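Local structure of transcriptional regulator ComR (6HU8) at residues I166-F170 with I183-I187; V191-I196 with K232-V236; I3-L9 with E41-P47; L46-L52 with L66-I72; Y271-I275 with T290-K294. The protein regulates competence as an RNPP-family transcription factor, probably binding DNA through its helix-turn-helix domain and a signaling peptide through its TPR domain. The contacts are given in a common frame with arbitrary orientation. Numbering follows the deposited sequence.

Interaction 1 of 5, residues I166-F170 with I183-I187; sequences IDYYF and IFDRI
Both segments are helical: 166-170 lies in helix 160-173 and 183-187 in helix 181-192. Their local axes run roughly antiparallel, at 144° (signed crossing angle -144°), and come no closer than 12.1 Å, a wide gap that large side chains must fill. In register, the CA atoms of Ile166 and Ile187 are 7.9 Å apart, those of Phe170 and Phe184 8.7 Å. The pair forms a helical hairpin, consistent with a TPR-type repeat in the ComR tetratricopeptide region. The apolar contacts centre on Ile187 (chi1 and chi2 both m): its CG2 meets Ile166 CG2 at 3.8 Å and Phe170 CZ at 3.7 Å, while its CG1 lies 4.1 Å from Tyr169 CE2. Among the aromatic residues, Phe170 (m) and Phe184 (t) bring their CE1 atoms to 4.0 Å. Tyr169 (t) reaches farthest across, its OH 3.2 Å from Phe184 CA and 3.5 Å from Ile183 CG2. The Tyr169 ring also stacks on Phe149 of helix 139-152; Phe170 also packs against helix 200-219.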
# COMPACT_ATOMS: atom_id res chain seq x y z
N ILE A 166 1.54 -1.47 -3.32
CA ILE A 166 2.68 -0.70 -3.81
C ILE A 166 3.63 -0.38 -2.66
O ILE A 166 4.85 -0.32 -2.84
CB ILE A 166 2.22 0.60 -4.52
CG1 ILE A 166 1.53 0.24 -5.84
CG2 ILE A 166 3.40 1.54 -4.78
CD1 ILE A 166 0.93 1.43 -6.57
N ASP A 167 3.08 -0.18 -1.46
CA ASP A 167 3.93 -0.03 -0.28
C ASP A 167 4.78 -1.30 -0.05
O ASP A 167 6.00 -1.21 0.19
CB ASP A 167 3.07 0.28 0.94
CG ASP A 167 3.78 1.12 1.97
OD1 ASP A 167 4.99 1.40 1.78
OD2 ASP A 167 3.13 1.49 2.96
N TYR A 168 4.15 -2.47 -0.15
CA TYR A 168 4.86 -3.74 0.06
C TYR A 168 5.95 -3.93 -0.99
O TYR A 168 7.03 -4.49 -0.71
CB TYR A 168 3.88 -4.92 0.02
CG TYR A 168 4.31 -6.13 0.82
CD1 TYR A 168 4.85 -5.99 2.10
CD2 TYR A 168 4.16 -7.42 0.31
CE1 TYR A 168 5.23 -7.10 2.84
CE2 TYR A 168 4.53 -8.54 1.04
CZ TYR A 168 5.07 -8.37 2.30
OH TYR A 168 5.43 -9.48 3.03
N TYR A 169 5.67 -3.48 -2.21
CA TYR A 169 6.66 -3.51 -3.28
C TYR A 169 7.90 -2.68 -2.89
O TYR A 169 9.02 -3.19 -2.93
CB TYR A 169 6.05 -3.01 -4.60
CG TYR A 169 7.07 -2.55 -5.62
CD1 TYR A 169 8.03 -3.44 -6.14
CD2 TYR A 169 7.09 -1.23 -6.08
CE1 TYR A 169 8.98 -3.02 -7.07
CE2 TYR A 169 8.04 -0.80 -7.02
CZ TYR A 169 8.98 -1.70 -7.50
OH TYR A 169 9.91 -1.28 -8.42
N PHE A 170 7.69 -1.42 -2.50
CA PHE A 170 8.81 -0.58 -2.06
C PHE A 170 9.56 -1.22 -0.90
O PHE A 170 10.80 -1.14 -0.83
CB PHE A 170 8.31 0.82 -1.67
CG PHE A 170 7.78 1.60 -2.83
CD1 PHE A 170 8.38 1.50 -4.09
CD2 PHE A 170 6.68 2.43 -2.68
CE1 PHE A 170 7.90 2.22 -5.17
CE2 PHE A 170 6.20 3.16 -3.77
CZ PHE A 170 6.81 3.05 -5.02
N ILE A 183 10.27 -1.35 -13.87
CA ILE A 183 9.12 -1.47 -12.98
C ILE A 183 9.05 -0.28 -12.03
O ILE A 183 7.99 0.35 -11.90
CB ILE A 183 9.18 -2.77 -12.16
CG1 ILE A 183 8.97 -3.99 -13.06
CG2 ILE A 183 8.14 -2.73 -11.03
CD1 ILE A 183 8.96 -5.29 -12.30
N PHE A 184 10.17 0.02 -11.39
CA PHE A 184 10.23 1.13 -10.44
C PHE A 184 9.75 2.43 -11.07
O PHE A 184 8.85 3.10 -10.55
CB PHE A 184 11.64 1.29 -9.88
CG PHE A 184 11.78 2.40 -8.86
CD1 PHE A 184 11.37 2.20 -7.54
CD2 PHE A 184 12.31 3.64 -9.21
CE1 PHE A 184 11.49 3.22 -6.59
CE2 PHE A 184 12.43 4.67 -8.27
CZ PHE A 184 12.02 4.46 -6.96
N ASP A 185 10.33 2.79 -12.21
CA ASP A 185 9.96 4.04 -12.86
C ASP A 185 8.49 4.06 -13.28
O ASP A 185 7.84 5.09 -13.21
CB ASP A 185 10.85 4.31 -14.09
CG ASP A 185 12.30 4.57 -13.72
OD1 ASP A 185 12.62 4.66 -12.52
OD2 ASP A 185 13.14 4.69 -14.64
N ARG A 186 7.97 2.91 -13.72
CA ARG A 186 6.56 2.86 -14.09
C ARG A 186 5.67 3.10 -12.88
O ARG A 186 4.70 3.85 -12.94
CB ARG A 186 6.21 1.51 -14.73
CG ARG A 186 4.75 1.42 -15.19
CD ARG A 186 4.09 0.09 -14.81
NE ARG A 186 5.03 -1.04 -14.90
CZ ARG A 186 5.20 -1.80 -15.98
NH1 ARG A 186 6.08 -2.80 -15.95
NH2 ARG A 186 4.50 -1.56 -17.09
N ILE A 187 6.01 2.45 -11.77
CA ILE A 187 5.21 2.60 -10.56
C ILE A 187 5.28 4.04 -10.03
O ILE A 187 4.24 4.67 -9.78
CB ILE A 187 5.65 1.60 -9.46
CG1 ILE A 187 5.24 0.18 -9.84
CG2 ILE A 187 5.05 1.96 -8.13
CD1 ILE A 187 3.74 0.01 -10.02

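Interaction 2 of 5, residues V191-I196 with K232-V236; sequences VLKQNI and KLLAV
The amino group of Lys232 is the strongest link here, donating two hydrogen bonds to backbone carbonyls: a very short one from NZ to Leu192 O (2.3 Å) and one of 2.9 Å from NZ to Gln194 O. Gln194 N bonds back to Val191 O at 3.2 Å, but from Gln194 (psi 136°) the chain turns extended through Asn195 and Ile196, so two carbonyls converge on one ammonium. Lys232 lies in helix 226-240 and leaves it with chi1 t and chi2 p, bending toward them. The Gln194 side chain leads away from this contact and bonds to Arg190 O, Lys156 O and Phe158 N.

Outside the polar centre, the CA atoms of Leu192 and Lys232 are 6.9 Å apart, and those of Ile196 and Val236 6.6 Å. Leu192 CD2 covers the base of the lysine, 4.1 Å from Lys232 CB. Ile196 (m, t) points at the helix, and its CD1 touches Lys232 CE at 3.8 Å, Ala235 CB at 3.7 Å and Val236 CG2 at 3.8 Å. Since helix 200-219 comes between the two segments in sequence, the contact joins the exit of one TPR-domain helix to the second helix after it, consistent with the packing of successive helical hairpins in a TPR-type array.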
# COMPACT_ATOMS: atom_id res chain seq x y z
N VAL A 191 2.23 6.61 -9.56
CA VAL A 191 1.94 7.14 -8.23
C VAL A 191 1.87 8.66 -8.26
O VAL A 191 0.96 9.26 -7.69
CB VAL A 191 3.00 6.70 -7.19
CG1 VAL A 191 2.88 7.55 -5.92
CG2 VAL A 191 2.84 5.22 -6.88
N LEU A 192 2.83 9.27 -8.96
CA LEU A 192 2.92 10.71 -9.09
C LEU A 192 1.72 11.35 -9.81
O LEU A 192 1.46 12.54 -9.63
CB LEU A 192 4.21 11.10 -9.80
CG LEU A 192 5.47 10.96 -8.95
CD1 LEU A 192 6.73 11.25 -9.76
CD2 LEU A 192 5.36 11.87 -7.72
N LYS A 193 0.99 10.57 -10.59
CA LYS A 193 -0.15 11.10 -11.35
C LYS A 193 -1.50 10.88 -10.68
O LYS A 193 -2.53 11.27 -11.22
CB LYS A 193 -0.20 10.50 -12.75
CG LYS A 193 0.95 10.88 -13.67
CD LYS A 193 0.81 10.14 -15.00
CE LYS A 193 1.96 10.42 -15.95
NZ LYS A 193 1.63 9.86 -17.30
N GLN A 194 -1.51 10.26 -9.50
CA GLN A 194 -2.77 9.99 -8.82
C GLN A 194 -3.44 11.28 -8.39
O GLN A 194 -2.79 12.20 -7.87
CB GLN A 194 -2.56 9.07 -7.61
CG GLN A 194 -2.06 7.67 -7.98
CD GLN A 194 -2.95 6.99 -9.01
OE1 GLN A 194 -4.12 6.72 -8.74
NE2 GLN A 194 -2.40 6.72 -10.18
N ASN A 195 -4.75 11.36 -8.62
CA ASN A 195 -5.52 12.47 -8.10
C ASN A 195 -5.41 12.46 -6.58
O ASN A 195 -5.24 11.40 -5.98
CB ASN A 195 -6.99 12.38 -8.53
CG ASN A 195 -7.85 13.43 -7.85
OD1 ASN A 195 -7.63 14.64 -8.01
ND2 ASN A 195 -8.83 12.98 -7.07
N ILE A 196 -5.47 13.64 -5.97
CA ILE A 196 -5.46 13.75 -4.52
C ILE A 196 -6.88 14.09 -4.06
O ILE A 196 -7.35 15.21 -4.27
CB ILE A 196 -4.45 14.80 -4.03
CG1 ILE A 196 -3.07 14.55 -4.66
CG2 ILE A 196 -4.37 14.80 -2.51
CD1 ILE A 196 -2.00 15.56 -4.24
N LYS A 232 4.68 16.55 -4.58
CA LYS A 232 3.46 15.77 -4.41
C LYS A 232 3.22 15.55 -2.92
O LYS A 232 2.08 15.68 -2.44
CB LYS A 232 3.56 14.43 -5.14
CG LYS A 232 2.20 13.71 -5.27
CD LYS A 232 1.40 14.24 -6.45
CE LYS A 232 0.10 13.45 -6.67
NZ LYS A 232 -0.15 13.26 -8.12
N LEU A 233 4.29 15.24 -2.19
CA LEU A 233 4.20 15.06 -0.74
C LEU A 233 3.59 16.29 -0.05
O LEU A 233 2.71 16.16 0.81
CB LEU A 233 5.58 14.76 -0.16
CG LEU A 233 6.09 13.35 -0.32
CD1 LEU A 233 7.60 13.41 -0.21
CD2 LEU A 233 5.50 12.46 0.77
N LEU A 234 4.06 17.47 -0.45
CA LEU A 234 3.56 18.71 0.12
C LEU A 234 2.12 18.95 -0.31
O LEU A 234 1.30 19.47 0.46
CB LEU A 234 4.46 19.90 -0.28
CG LEU A 234 5.88 19.91 0.29
CD1 LEU A 234 6.63 21.16 -0.14
CD2 LEU A 234 5.86 19.82 1.80
N ALA A 235 1.79 18.58 -1.55
CA ALA A 235 0.41 18.70 -2.03
C ALA A 235 -0.56 17.82 -1.25
O ALA A 235 -1.69 18.23 -0.96
CB ALA A 235 0.33 18.36 -3.51
N VAL A 236 -0.13 16.61 -0.89
CA VAL A 236 -0.99 15.73 -0.08
C VAL A 236 -1.18 16.31 1.32
O VAL A 236 -2.30 16.35 1.84
CB VAL A 236 -0.43 14.31 0.03
CG1 VAL A 236 -1.27 13.49 1.00
CG2 VAL A 236 -0.40 13.65 -1.34

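Interaction 3 of 5, residues I3-L9 with E41-P47; sequences IKDSIGL and EKGESLP
Two glycines let helix 3-9 sit almost directly on the backbone of 41-47. Gly8 CA lies 3.8 Å from Glu41 CA, and Asp5 CA 4.1 Å from Gly43 CA. A CB on Gly8 would press tightly on Glu41 O; one on Gly43 would collide with Asp5 OD1, which sits 3.5 Å from Gly43 CA. Gly43 (phi 82°) closes helix 34-41 in a Schellman motif, with backbone angles that alone would jam a CB against the preceding carbonyl. Lys4 is the bump: its CB lies 3.3 Å from Gly43 O, its CD 3.6 Å from Leu46 N, and its NZ gives Gly43 O a weak hydrogen bond (3.4 Å). Water 1 fills the gap between the backbones, donating to Lys4 O (2.9 Å) and Ser45 O (3.0 Å). Ile7 (m, t) lies across Leu46 and Pro47, CD1 to Leu46 CD1 4.0 Å and CG2 to Pro47 CG 3.9 Å. Within the HTH domain, helix 3-17 thus lies against the link between helices 34-41 and 49-59, with Glu41 salt-bridged to Arg15 and Arg22.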
# COMPACT_ATOMS: atom_id res chain seq x y z
N ILE A 3 -18.78 -21.14 3.27
CA ILE A 3 -19.20 -20.25 2.18
C ILE A 3 -18.13 -20.25 1.06
O ILE A 3 -18.46 -20.29 -0.13
CB ILE A 3 -19.43 -18.84 2.72
CG1 ILE A 3 -20.68 -18.81 3.59
CG2 ILE A 3 -19.53 -17.82 1.58
CD1 ILE A 3 -20.82 -17.53 4.39
N LYS A 4 -16.86 -20.23 1.44
CA LYS A 4 -15.77 -20.28 0.46
C LYS A 4 -15.82 -21.58 -0.37
O LYS A 4 -15.67 -21.55 -1.60
CB LYS A 4 -14.41 -20.12 1.15
CG LYS A 4 -14.10 -18.70 1.59
CD LYS A 4 -12.65 -18.56 2.09
CE LYS A 4 -12.53 -18.72 3.60
NZ LYS A 4 -12.14 -20.12 3.95
N ASP A 5 -16.02 -22.72 0.30
CA ASP A 5 -16.14 -24.02 -0.38
C ASP A 5 -17.30 -24.02 -1.37
O ASP A 5 -17.15 -24.46 -2.50
CB ASP A 5 -16.36 -25.16 0.61
CG ASP A 5 -15.15 -25.43 1.49
OD1 ASP A 5 -14.01 -25.11 1.08
OD2 ASP A 5 -15.35 -25.97 2.60
N SER A 6 -18.47 -23.52 -0.94
CA SER A 6 -19.66 -23.64 -1.78
C SER A 6 -19.58 -22.71 -2.98
O SER A 6 -19.87 -23.12 -4.11
CB SER A 6 -20.94 -23.35 -0.97
OG SER A 6 -20.87 -22.06 -0.39
N ILE A 7 -19.17 -21.47 -2.75
CA ILE A 7 -18.97 -20.53 -3.84
C ILE A 7 -17.88 -21.03 -4.81
O ILE A 7 -18.11 -21.08 -6.02
CB ILE A 7 -18.60 -19.12 -3.31
CG1 ILE A 7 -19.82 -18.51 -2.60
CG2 ILE A 7 -18.15 -18.21 -4.43
CD1 ILE A 7 -19.53 -17.20 -1.91
N GLY A 8 -16.72 -21.41 -4.30
CA GLY A 8 -15.68 -22.00 -5.14
C GLY A 8 -16.18 -23.15 -6.02
O GLY A 8 -15.89 -23.23 -7.22
N LEU A 9 -16.95 -24.07 -5.45
CA LEU A 9 -17.44 -25.21 -6.22
C LEU A 9 -18.48 -24.79 -7.27
O LEU A 9 -18.53 -25.37 -8.34
CB LEU A 9 -18.02 -26.27 -5.29
CG LEU A 9 -18.63 -27.51 -5.94
CD1 LEU A 9 -17.55 -28.38 -6.63
CD2 LEU A 9 -19.42 -28.29 -4.90
N GLU A 41 -11.61 -21.63 -6.24
CA GLU A 41 -12.26 -22.91 -6.52
C GLU A 41 -11.95 -23.97 -5.47
O GLU A 41 -12.75 -24.88 -5.27
CB GLU A 41 -11.86 -23.44 -7.91
CG GLU A 41 -12.40 -22.55 -9.06
CD GLU A 41 -12.15 -23.14 -10.45
OE1 GLU A 41 -11.37 -24.10 -10.58
OE2 GLU A 41 -12.74 -22.63 -11.43
N LYS A 42 -10.82 -23.84 -4.77
CA LYS A 42 -10.46 -24.82 -3.75
C LYS A 42 -11.02 -24.45 -2.37
O LYS A 42 -10.79 -25.17 -1.41
CB LYS A 42 -8.94 -24.97 -3.64
CG LYS A 42 -8.28 -25.83 -4.70
CD LYS A 42 -6.77 -25.80 -4.55
CE LYS A 42 -6.11 -27.00 -5.22
NZ LYS A 42 -6.76 -27.38 -6.50
N GLY A 43 -11.72 -23.32 -2.28
CA GLY A 43 -12.28 -22.87 -1.01
C GLY A 43 -11.27 -22.14 -0.13
O GLY A 43 -11.57 -21.80 1.01
N GLU A 44 -10.07 -21.87 -0.65
CA GLU A 44 -9.03 -21.20 0.14
C GLU A 44 -9.25 -19.71 0.30
O GLU A 44 -8.87 -19.11 1.32
CB GLU A 44 -7.65 -21.45 -0.48
CG GLU A 44 -7.26 -22.91 -0.41
CD GLU A 44 -6.02 -23.22 -1.20
OE1 GLU A 44 -5.14 -22.34 -1.27
OE2 GLU A 44 -5.92 -24.34 -1.76
N SER A 45 -9.85 -19.06 -0.69
CA SER A 45 -10.18 -17.67 -0.46
C SER A 45 -11.52 -17.32 -1.05
O SER A 45 -12.05 -18.02 -1.92
CB SER A 45 -9.09 -16.74 -1.01
OG SER A 45 -8.71 -17.12 -2.31
N LEU A 46 -12.06 -16.21 -0.56
CA LEU A 46 -13.35 -15.70 -0.95
C LEU A 46 -13.14 -14.73 -2.10
O LEU A 46 -12.22 -13.92 -2.05
CB LEU A 46 -14.02 -14.99 0.23
CG LEU A 46 -15.47 -14.51 0.09
CD1 LEU A 46 -16.40 -15.71 -0.01
CD2 LEU A 46 -15.87 -13.60 1.27
N PRO A 47 -13.99 -14.79 -3.14
CA PRO A 47 -13.84 -13.75 -4.16
C PRO A 47 -14.31 -12.38 -3.67
O PRO A 47 -15.34 -12.27 -2.97
CB PRO A 47 -14.73 -14.23 -5.30
CG PRO A 47 -15.72 -15.13 -4.66
CD PRO A 47 -15.09 -15.73 -3.44
O HOH W 1 -14.86 -18.87 -2.50

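Interaction 4 of 5, residues L46-L52 with L66-I72; sequences LPSLDKL and LLDHDRI
In the cro/C1-type helix-turn-helix domain, 46-52 forms an apolar cluster with the end of helix 63-67 and the turn leading to Ile72. Ser48 N-caps helix 49-59, its OG accepting a weak 3.3 Å bond from Lys51 N and hydrogen-bonding to Glu118. Leu66 (m, t) puts CD1 3.9 Å from Leu52 CD1; the CA atoms of Leu52 and Leu66 are 8.5 Å apart. Leu67 (m, t) sets CD2 3.7 Å from Leu52 CD2. The chain then reverses through a type II' turn, Leu67 to Asp70, with Asp68 at phi 53° and Asp70 N bonded to Leu67 O at 2.8 Å. Asp70 OD2 salt-bridges Arg10 and hydrogen-bonds Ser6 OG, both of helix 3-17. Extended Arg71 leads to Ile72 (p, t), whose CA is 7.0 Å from Ser48 CA. Ile72 CG2 lies 3.8 Å from Leu46 CD1 and 3.6 Å from Pro47 O; its CD1 reaches Leu52 CD2 at 3.6 Å. Water 2 donates to Pro47 O at 3.0 Å and to Ile72 O at 2.8 Å.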
# COMPACT_ATOMS: atom_id res chain seq x y z
N LEU A 46 -12.06 -16.21 -0.56
CA LEU A 46 -13.35 -15.70 -0.95
C LEU A 46 -13.14 -14.73 -2.10
O LEU A 46 -12.22 -13.92 -2.05
CB LEU A 46 -14.02 -14.99 0.23
CG LEU A 46 -15.47 -14.51 0.09
CD1 LEU A 46 -16.40 -15.71 -0.01
CD2 LEU A 46 -15.87 -13.60 1.27
N PRO A 47 -13.99 -14.79 -3.14
CA PRO A 47 -13.84 -13.75 -4.16
C PRO A 47 -14.31 -12.38 -3.67
O PRO A 47 -15.34 -12.27 -2.97
CB PRO A 47 -14.73 -14.23 -5.30
CG PRO A 47 -15.72 -15.13 -4.66
CD PRO A 47 -15.09 -15.73 -3.44
N SER A 48 -13.54 -11.36 -4.03
CA SER A 48 -13.96 -9.98 -3.83
C SER A 48 -15.03 -9.69 -4.86
O SER A 48 -15.23 -10.49 -5.80
CB SER A 48 -12.78 -9.00 -3.97
OG SER A 48 -12.20 -9.06 -5.27
N LEU A 49 -15.70 -8.56 -4.70
CA LEU A 49 -16.74 -8.17 -5.64
C LEU A 49 -16.17 -7.96 -7.03
O LEU A 49 -16.78 -8.36 -8.02
CB LEU A 49 -17.43 -6.89 -5.16
CG LEU A 49 -18.55 -6.36 -6.05
CD1 LEU A 49 -19.53 -7.47 -6.38
CD2 LEU A 49 -19.28 -5.20 -5.39
N ASP A 50 -14.99 -7.34 -7.10
CA ASP A 50 -14.33 -7.11 -8.39
C ASP A 50 -14.02 -8.43 -9.08
O ASP A 50 -14.31 -8.58 -10.26
CB ASP A 50 -13.03 -6.33 -8.21
CG ASP A 50 -13.26 -4.89 -7.78
OD1 ASP A 50 -14.34 -4.33 -8.09
OD2 ASP A 50 -12.35 -4.33 -7.13
N LYS A 51 -13.44 -9.37 -8.36
CA LYS A 51 -13.09 -10.63 -8.99
C LYS A 51 -14.34 -11.49 -9.29
O LYS A 51 -14.41 -12.12 -10.35
CB LYS A 51 -12.06 -11.37 -8.13
CG LYS A 51 -10.78 -10.53 -7.96
CD LYS A 51 -9.51 -11.34 -7.78
CE LYS A 51 -8.30 -10.41 -7.54
NZ LYS A 51 -8.11 -9.38 -8.61
N LEU A 52 -15.33 -11.49 -8.41
CA LEU A 52 -16.55 -12.24 -8.72
C LEU A 52 -17.29 -11.63 -9.91
O LEU A 52 -17.83 -12.34 -10.76
CB LEU A 52 -17.48 -12.30 -7.50
CG LEU A 52 -18.67 -13.26 -7.68
CD1 LEU A 52 -18.24 -14.70 -7.88
CD2 LEU A 52 -19.63 -13.18 -6.50
N LEU A 66 -24.04 -17.20 -9.29
CA LEU A 66 -22.89 -17.94 -8.79
C LEU A 66 -22.95 -18.08 -7.28
O LEU A 66 -22.33 -18.97 -6.70
CB LEU A 66 -21.59 -17.23 -9.19
CG LEU A 66 -21.20 -17.31 -10.65
CD1 LEU A 66 -19.90 -16.56 -10.86
CD2 LEU A 66 -21.08 -18.76 -11.12
N LEU A 67 -23.68 -17.18 -6.63
CA LEU A 67 -23.71 -17.19 -5.18
C LEU A 67 -24.80 -18.11 -4.63
O LEU A 67 -24.67 -18.60 -3.51
CB LEU A 67 -23.92 -15.78 -4.63
CG LEU A 67 -22.81 -14.77 -4.86
CD1 LEU A 67 -23.29 -13.38 -4.42
CD2 LEU A 67 -21.56 -15.21 -4.11
N ASP A 68 -25.85 -18.35 -5.41
CA ASP A 68 -27.08 -18.95 -4.89
C ASP A 68 -27.53 -18.12 -3.69
O ASP A 68 -27.88 -16.95 -3.84
CB ASP A 68 -26.88 -20.42 -4.51
CG ASP A 68 -28.09 -21.29 -4.85
OD1 ASP A 68 -29.22 -20.78 -4.80
OD2 ASP A 68 -27.88 -22.47 -5.18
N HIS A 69 -27.49 -18.69 -2.49
CA HIS A 69 -27.88 -17.91 -1.32
C HIS A 69 -26.68 -17.36 -0.55
O HIS A 69 -26.85 -16.53 0.36
CB HIS A 69 -28.75 -18.75 -0.38
CG HIS A 69 -29.93 -19.37 -1.05
ND1 HIS A 69 -30.54 -20.52 -0.57
CD2 HIS A 69 -30.62 -19.01 -2.16
CE1 HIS A 69 -31.56 -20.84 -1.36
NE2 HIS A 69 -31.62 -19.94 -2.33
N ASP A 70 -25.47 -17.81 -0.90
CA ASP A 70 -24.24 -17.34 -0.25
C ASP A 70 -24.00 -15.86 -0.53
O ASP A 70 -24.49 -15.34 -1.53
CB ASP A 70 -23.02 -18.15 -0.71
CG ASP A 70 -23.07 -19.60 -0.27
OD1 ASP A 70 -23.43 -19.84 0.90
OD2 ASP A 70 -22.75 -20.49 -1.09
N ARG A 71 -23.24 -15.20 0.34
CA ARG A 71 -22.91 -13.79 0.16
C ARG A 71 -21.42 -13.53 0.25
O ARG A 71 -20.68 -14.33 0.82
CB ARG A 71 -23.64 -12.94 1.19
CG ARG A 71 -25.12 -13.23 1.27
CD ARG A 71 -25.68 -12.97 2.65
NE ARG A 71 -25.73 -11.54 2.95
CZ ARG A 71 -25.51 -11.03 4.16
NH1 ARG A 71 -25.23 -11.83 5.18
NH2 ARG A 71 -25.58 -9.72 4.34
N ILE A 72 -20.97 -12.41 -0.34
CA ILE A 72 -19.58 -11.97 -0.22
C ILE A 72 -19.49 -10.55 0.32
O ILE A 72 -18.41 -9.95 0.29
CB ILE A 72 -18.84 -12.00 -1.56
CG1 ILE A 72 -19.62 -11.18 -2.59
CG2 ILE A 72 -18.63 -13.43 -2.02
CD1 ILE A 72 -18.83 -10.88 -3.84
O HOH W 2 -15.87 -10.30 -0.79

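Interaction 5 of 5, residues Y271-I275 with T290-K294; sequences YDKAI and TRAEK
This is a close antiparallel helix-helix contact at the C-terminal end of the TPR domain, mixing apolar packing with a salt bridge between helices 264-279 and 285-296. The local axes are 9.6 Å apart at closest approach, with their directions at 166°. Tyr271 pairs with Lys294 and Ile275 with Thr290, each at a CA-CA distance of 6.1 Å. Where the backbones are close, Thr290 CG2 (chi1 m) sits 3.6 Å from both Ala274 CB and Ile275 CG1. Consecutive helices joined by a short turn and packed this way make the helical hairpin from which TPR-type arrays are assembled, here the last one in the chain. Tyr271 offers its ring face to Lys294, whose CA makes a CH-pi contact 3.6 Å from the ring centroid, 7° off the normal. Tyr271 OH lies 3.3 Å from Glu293 CG and hydrogen-bonds to Asp297 and Lys255. The Lys294 side chain runs out fully extended (all t), its CD passing 3.8 Å from Ile275 CD1, to put NZ 2.7 Å from Asp272 OD1 in a hydrogen-bonded salt bridge. Ile275 CG2 lies over a face of the Arg291 guanidinium, 3.6 Å from NH2, which is salt-bridged to Glu287.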
# COMPACT_ATOMS: atom_id res chain seq x y z
N TYR A 271 16.42 21.79 6.45
CA TYR A 271 16.35 21.28 7.83
C TYR A 271 15.69 22.31 8.74
O TYR A 271 14.92 21.94 9.64
CB TYR A 271 17.74 20.94 8.38
CG TYR A 271 18.12 19.48 8.19
CD1 TYR A 271 17.41 18.46 8.82
CD2 TYR A 271 19.20 19.14 7.39
CE1 TYR A 271 17.75 17.12 8.64
CE2 TYR A 271 19.56 17.80 7.21
CZ TYR A 271 18.84 16.81 7.84
OH TYR A 271 19.20 15.49 7.66
N ASP A 272 15.97 23.59 8.54
CA ASP A 272 15.38 24.62 9.39
C ASP A 272 13.88 24.72 9.20
O ASP A 272 13.14 24.95 10.17
CB ASP A 272 16.02 26.00 9.15
CG ASP A 272 17.36 26.16 9.85
OD1 ASP A 272 17.73 25.30 10.68
OD2 ASP A 272 18.03 27.19 9.59
N LYS A 273 13.41 24.57 7.96
CA LYS A 273 11.98 24.44 7.70
C LYS A 273 11.37 23.26 8.45
O LYS A 273 10.30 23.38 9.03
CB LYS A 273 11.71 24.28 6.20
CG LYS A 273 11.79 25.57 5.41
CD LYS A 273 11.51 25.31 3.93
CE LYS A 273 11.71 26.58 3.10
NZ LYS A 273 11.73 26.32 1.64
N ALA A 274 12.04 22.10 8.39
CA ALA A 274 11.61 20.93 9.15
C ALA A 274 11.53 21.19 10.65
O ALA A 274 10.58 20.76 11.32
CB ALA A 274 12.58 19.74 8.87
N ILE A 275 12.52 21.89 11.20
CA ILE A 275 12.56 22.18 12.62
C ILE A 275 11.42 23.15 12.98
O ILE A 275 10.68 22.92 13.95
CB ILE A 275 13.91 22.81 13.05
CG1 ILE A 275 15.01 21.74 13.05
CG2 ILE A 275 13.81 23.39 14.44
CD1 ILE A 275 16.39 22.32 13.17
N THR A 290 14.39 15.87 14.70
CA THR A 290 14.78 16.61 13.50
C THR A 290 16.05 17.42 13.73
O THR A 290 16.94 17.46 12.86
CB THR A 290 13.66 17.56 13.05
OG1 THR A 290 12.54 16.78 12.64
CG2 THR A 290 14.12 18.43 11.88
N ARG A 291 16.14 18.05 14.90
CA ARG A 291 17.31 18.82 15.28
C ARG A 291 18.53 17.91 15.37
O ARG A 291 19.61 18.28 14.94
CB ARG A 291 17.06 19.54 16.62
CG ARG A 291 17.89 20.76 16.86
CD ARG A 291 17.62 21.39 18.24
NE ARG A 291 16.31 22.03 18.32
CZ ARG A 291 16.05 23.22 17.79
NH1 ARG A 291 17.02 23.86 17.14
NH2 ARG A 291 14.84 23.75 17.90
N ALA A 292 18.34 16.70 15.89
CA ALA A 292 19.45 15.75 15.99
C ALA A 292 19.90 15.28 14.60
O ALA A 292 21.08 15.01 14.39
CB ALA A 292 19.05 14.57 16.83
N GLU A 293 18.96 15.17 13.67
CA GLU A 293 19.29 14.65 12.34
C GLU A 293 20.07 15.71 11.55
O GLU A 293 21.03 15.38 10.84
CB GLU A 293 18.02 14.25 11.59
CG GLU A 293 18.27 13.61 10.24
CD GLU A 293 18.72 12.15 10.35
OE1 GLU A 293 18.72 11.63 11.49
OE2 GLU A 293 19.06 11.53 9.32
N LYS A 294 19.67 16.97 11.70
CA LYS A 294 20.38 18.11 11.13
C LYS A 294 21.83 18.12 11.60
O LYS A 294 22.76 18.37 10.82
CB LYS A 294 19.69 19.43 11.52
CG LYS A 294 20.43 20.69 11.06
CD LYS A 294 19.82 21.97 11.66
CE LYS A 294 20.45 23.20 11.03
NZ LYS A 294 20.05 24.49 11.70

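Overall arrangement
From the N terminus, interaction 3 brings 41-47 back onto the first helix, closing a 31-residue loop. Interaction 4 closes over 13 residues and shares Leu46 and Pro47 with it; the two also touch through Ile7 with Leu67 and Ser6 with Asp70, making one continuous packing unit of the N-terminal, probably DNA-binding, helix-turn-helix region. The remaining contacts lie in the TPR domain. Interaction 1 closes a short helical hairpin, and interaction 2 leaves the same helix, 181-192, to reach 226-240 over 35 residues, spanning helix 200-219; Ile166 and Val191 touch between them. Interaction 5 closes the final hairpin, its centre about 53 Å from that of interaction 3. All five run in series, without nesting or crossing.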